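Local structure of cyclopropane mycolic acid synthase 1 (Mycobacterium tuberculosis, 1KPH) at residues R204-I208 and P209-E213. The protein converts a double bond at the distal position of an alpha mycolic acid into a cyclopropane ring, using a methylene group from S-adenosyl-L-methionine. Numbering follows the deposited sequence.
Sequences RLPSI and PMVQE. With 10A (didecyl-dimethyl-ammonium), chain G.
Ser207 turns its hydroxyl forward onto the start of helix 208-217, and OG accepts a hydrogen bond from Met210 N at 3.1 Å with an N-H...O angle of 146°. The torsion explains the reach: with chi1 at 72°, OG sits between the backbone N and the carbonyl carbon of its own residue. Met210 CB closes over the same oxygen, 3.3 Å from OG, and the methionine chain then bends at its last torsion to bring its methyl CE back alongside the serine, while SD comes within 4.4 Å of Pro206 CB. Pro206 is thus a blunt knob seated between two helix side chains: its ring lies side by side with Val211, CB 4.0 Å from CG2, and the sulfur of Met210 borders it as well. Tyr147 of helix 147-157 touches both Pro206 and Met210, and Leu166 and Phe283 of the sheet meet Val211. Helical bonding starts at once, Val211 N donating to Ser207 O and Gln212 N to Ile208 O at 2.9 Å, the latter nearly straight at 171°. Gln212 CG rests 4.1 Å from Ile208 CG2, while Pro209, lacking an N-H, takes the first turn, where no such donor is required. At the other end of the run Leu205 fits its branched tip against the didecyl-dimethyl-ammonium tails, CD1 lying 3.4 Å from C22 of one chain and CG near C3 of the other. The whole is a serine N-cap with a hydrophobic staple, Pro206 before the cap touching Val211 in the first turn, joining the pocket that holds didecyl-dimethyl-ammonium to a helix packed on the methyltransferase sheet.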
ATOM      1  N   ARG A 204      -0.616  -0.232 -12.236  1.00 26.70           N
ATOM      2  CA  ARG A 204      -1.245  -1.363 -12.903  1.00 26.67           C
ATOM      3  C   ARG A 204      -1.870  -2.276 -11.849  1.00 26.24           C
ATOM      4  O   ARG A 204      -1.212  -2.649 -10.880  1.00 25.08           O
ATOM      5  CB  ARG A 204      -0.190  -2.132 -13.694  1.00 28.60           C
ATOM      6  CG  ARG A 204      -0.715  -3.294 -14.514  1.00 31.91           C
ATOM      7  CD  ARG A 204      -1.348  -2.849 -15.823  1.00 34.77           C
ATOM      8  NE  ARG A 204      -1.537  -3.989 -16.717  1.00 39.24           N
ATOM      9  CZ  ARG A 204      -2.057  -3.918 -17.938  1.00 40.65           C
ATOM     10  NH1 ARG A 204      -2.451  -2.749 -18.429  1.00 42.74           N
ATOM     11  NH2 ARG A 204      -2.179  -5.016 -18.670  1.00 38.99           N
ATOM     12  N   LEU A 205      -3.137  -2.631 -12.029  1.00 24.63           N
ATOM     13  CA  LEU A 205      -3.806  -3.500 -11.067  1.00 24.58           C
ATOM     14  C   LEU A 205      -3.746  -4.966 -11.435  1.00 24.51           C
ATOM     15  O   LEU A 205      -3.995  -5.350 -12.578  1.00 23.92           O
ATOM     16  CB  LEU A 205      -5.277  -3.120 -10.901  1.00 25.19           C
ATOM     17  CG  LEU A 205      -5.638  -1.832 -10.170  1.00 26.08           C
ATOM     18  CD1 LEU A 205      -7.138  -1.800  -9.977  1.00 24.70           C
ATOM     19  CD2 LEU A 205      -4.929  -1.766  -8.824  1.00 25.71           C
ATOM     20  N   PRO A 206      -3.419  -5.814 -10.457  1.00 23.14           N
ATOM     21  CA  PRO A 206      -3.339  -7.253 -10.687  1.00 23.50           C
ATOM     22  C   PRO A 206      -4.700  -7.866 -10.386  1.00 23.19           C
ATOM     23  O   PRO A 206      -5.447  -7.348  -9.555  1.00 25.57           O
ATOM     24  CB  PRO A 206      -2.297  -7.690  -9.673  1.00 23.60           C
ATOM     25  CG  PRO A 206      -2.662  -6.833  -8.492  1.00 23.08           C
ATOM     26  CD  PRO A 206      -2.895  -5.467  -9.124  1.00 22.97           C
ATOM     27  N   SER A 207      -5.029  -8.951 -11.071  1.00 22.24           N
ATOM     28  CA  SER A 207      -6.283  -9.642 -10.818  1.00 21.71           C
ATOM     29  C   SER A 207      -5.915 -10.618  -9.710  1.00 20.71           C
ATOM     30  O   SER A 207      -4.731 -10.875  -9.486  1.00 20.05           O
ATOM     31  CB  SER A 207      -6.728 -10.426 -12.051  1.00 21.61           C
ATOM     32  OG  SER A 207      -5.892 -11.555 -12.239  1.00 20.95           O
ATOM     33  N   ILE A 208      -6.910 -11.159  -9.015  1.00 19.76           N
ATOM     34  CA  ILE A 208      -6.634 -12.108  -7.945  1.00 19.39           C
ATOM     35  C   ILE A 208      -5.927 -13.348  -8.507  1.00 20.06           C
ATOM     36  O   ILE A 208      -4.921 -13.802  -7.957  1.00 19.40           O
ATOM     37  CB  ILE A 208      -7.941 -12.512  -7.212  1.00 18.07           C
ATOM     38  CG1 ILE A 208      -8.463 -11.309  -6.408  1.00 19.49           C
ATOM     39  CG2 ILE A 208      -7.692 -13.712  -6.303  1.00 18.44           C
ATOM     40  CD1 ILE A 208      -9.783 -11.550  -5.677  1.00 20.16           C
ATOM     41  N   PRO A 209      -6.441 -13.914  -9.610  1.00 19.35           N
ATOM     42  CA  PRO A 209      -5.778 -15.097 -10.166  1.00 20.71           C
ATOM     43  C   PRO A 209      -4.321 -14.817 -10.520  1.00 20.26           C
ATOM     44  O   PRO A 209      -3.476 -15.702 -10.437  1.00 20.23           O
ATOM     45  CB  PRO A 209      -6.619 -15.414 -11.398  1.00 20.20           C
ATOM     46  CG  PRO A 209      -7.993 -14.991 -10.968  1.00 21.83           C
ATOM     47  CD  PRO A 209      -7.716 -13.656 -10.302  1.00 21.20           C
ATOM     48  N   MET A 210      -4.027 -13.581 -10.911  1.00 20.83           N
ATOM     49  CA  MET A 210      -2.664 -13.223 -11.274  1.00 23.36           C
ATOM     50  C   MET A 210      -1.743 -13.289 -10.057  1.00 23.36           C
ATOM     51  O   MET A 210      -0.594 -13.720 -10.163  1.00 23.82           O
ATOM     52  CB  MET A 210      -2.631 -11.822 -11.884  1.00 27.11           C
ATOM     53  CG  MET A 210      -1.381 -11.535 -12.694  1.00 33.37           C
ATOM     54  SD  MET A 210      -1.400  -9.877 -13.391  1.00 42.21           S
ATOM     55  CE  MET A 210      -2.947  -9.909 -14.329  1.00 40.58           C
ATOM     56  N   VAL A 211      -2.247 -12.864  -8.899  1.00 23.66           N
ATOM     57  CA  VAL A 211      -1.456 -12.899  -7.669  1.00 21.53           C
ATOM     58  C   VAL A 211      -1.286 -14.351  -7.237  1.00 21.58           C
ATOM     59  O   VAL A 211      -0.197 -14.773  -6.849  1.00 20.57           O
ATOM     60  CB  VAL A 211      -2.147 -12.108  -6.530  1.00 21.50           C
ATOM     61  CG1 VAL A 211      -1.376 -12.277  -5.228  1.00 18.88           C
ATOM     62  CG2 VAL A 211      -2.236 -10.644  -6.907  1.00 20.14           C
ATOM     63  N   GLN A 212      -2.372 -15.110  -7.308  1.00 22.00           N
ATOM     64  CA  GLN A 212      -2.351 -16.522  -6.945  1.00 22.83           C
ATOM     65  C   GLN A 212      -1.350 -17.292  -7.823  1.00 23.48           C
ATOM     66  O   GLN A 212      -0.661 -18.198  -7.351  1.00 23.01           O
ATOM     67  CB  GLN A 212      -3.756 -17.112  -7.109  1.00 24.33           C
ATOM     68  CG  GLN A 212      -4.763 -16.586  -6.098  1.00 24.28           C
ATOM     69  CD  GLN A 212      -4.751 -17.378  -4.808  1.00 25.35           C
ATOM     70  OE1 GLN A 212      -3.718 -17.911  -4.407  1.00 26.68           O
ATOM     71  NE2 GLN A 212      -5.900 -17.451  -4.144  1.00 25.93           N
ATOM     72  N   GLU A 213      -1.274 -16.916  -9.097  1.00 22.30           N
ATOM     73  CA  GLU A 213      -0.375 -17.563 -10.050  1.00 24.92           C
ATOM     74  C   GLU A 213       1.103 -17.288  -9.777  1.00 25.60           C
ATOM     75  O   GLU A 213       1.907 -18.218  -9.683  1.00 22.14           O
ATOM     76  CB  GLU A 213      -0.732 -17.127 -11.476  1.00 24.64           C
ATOM     77  CG  GLU A 213       0.302 -17.473 -12.554  1.00 27.99           C
ATOM     78  CD  GLU A 213       0.678 -18.947 -12.582  1.00 29.16           C
ATOM     79  OE1 GLU A 213      -0.195 -19.799 -12.309  1.00 28.77           O
ATOM     80  OE2 GLU A 213       1.851 -19.252 -12.891  1.00 29.39           O
TER
HETATM   81  C1  10A G1901      -5.997   0.269 -13.687  1.00 36.09           C
HETATM   82  C2  10A G1901      -4.739   1.044 -13.277  1.00 34.27           C
HETATM   83  C3  10A G1901      -4.585   1.026 -11.752  1.00 33.88           C
HETATM   84  C4  10A G1901      -3.371   1.785 -11.196  1.00 32.24           C
HETATM   85  C5  10A G1901      -3.414   1.647  -9.667  1.00 30.66           C
HETATM   86  C6  10A G1901      -2.314   2.396  -8.899  1.00 28.05           C
HETATM   87  C7  10A G1901      -2.617   2.132  -7.416  1.00 29.24           C
HETATM   88  C8  10A G1901      -1.748   2.911  -6.425  1.00 26.89           C
HETATM   89  C9  10A G1901      -2.238   2.576  -5.000  1.00 26.68           C
HETATM   90  C10 10A G1901      -1.552   3.482  -3.978  1.00 23.43           C
HETATM   91  N1  10A G1901      -1.993   3.547  -2.506  1.00 21.58           N
HETATM   92  C11 10A G1901      -1.142   4.623  -1.862  1.00 21.38           C
HETATM   93  C12 10A G1901      -1.685   2.261  -1.781  1.00 19.95           C
HETATM   94  C13 10A G1901      -3.480   3.831  -2.243  1.00 21.33           C
HETATM   95  C14 10A G1901      -4.214   5.086  -2.811  1.00 21.43           C
HETATM   96  C15 10A G1901      -5.761   5.058  -2.772  1.00 20.82           C
HETATM   97  C16 10A G1901      -6.516   3.973  -3.576  1.00 22.18           C
HETATM   98  C17 10A G1901      -6.342   4.102  -5.102  1.00 25.36           C
HETATM   99  C18 10A G1901      -7.121   3.038  -5.886  1.00 26.41           C
HETATM  100  C19 10A G1901      -6.915   3.230  -7.395  1.00 28.56           C
HETATM  101  C20 10A G1901      -7.747   2.187  -8.160  1.00 31.07           C
HETATM  102  C21 10A G1901      -7.609   2.360  -9.674  1.00 32.57           C
HETATM  103  C22 10A G1901      -8.480   1.310 -10.365  1.00 34.49           C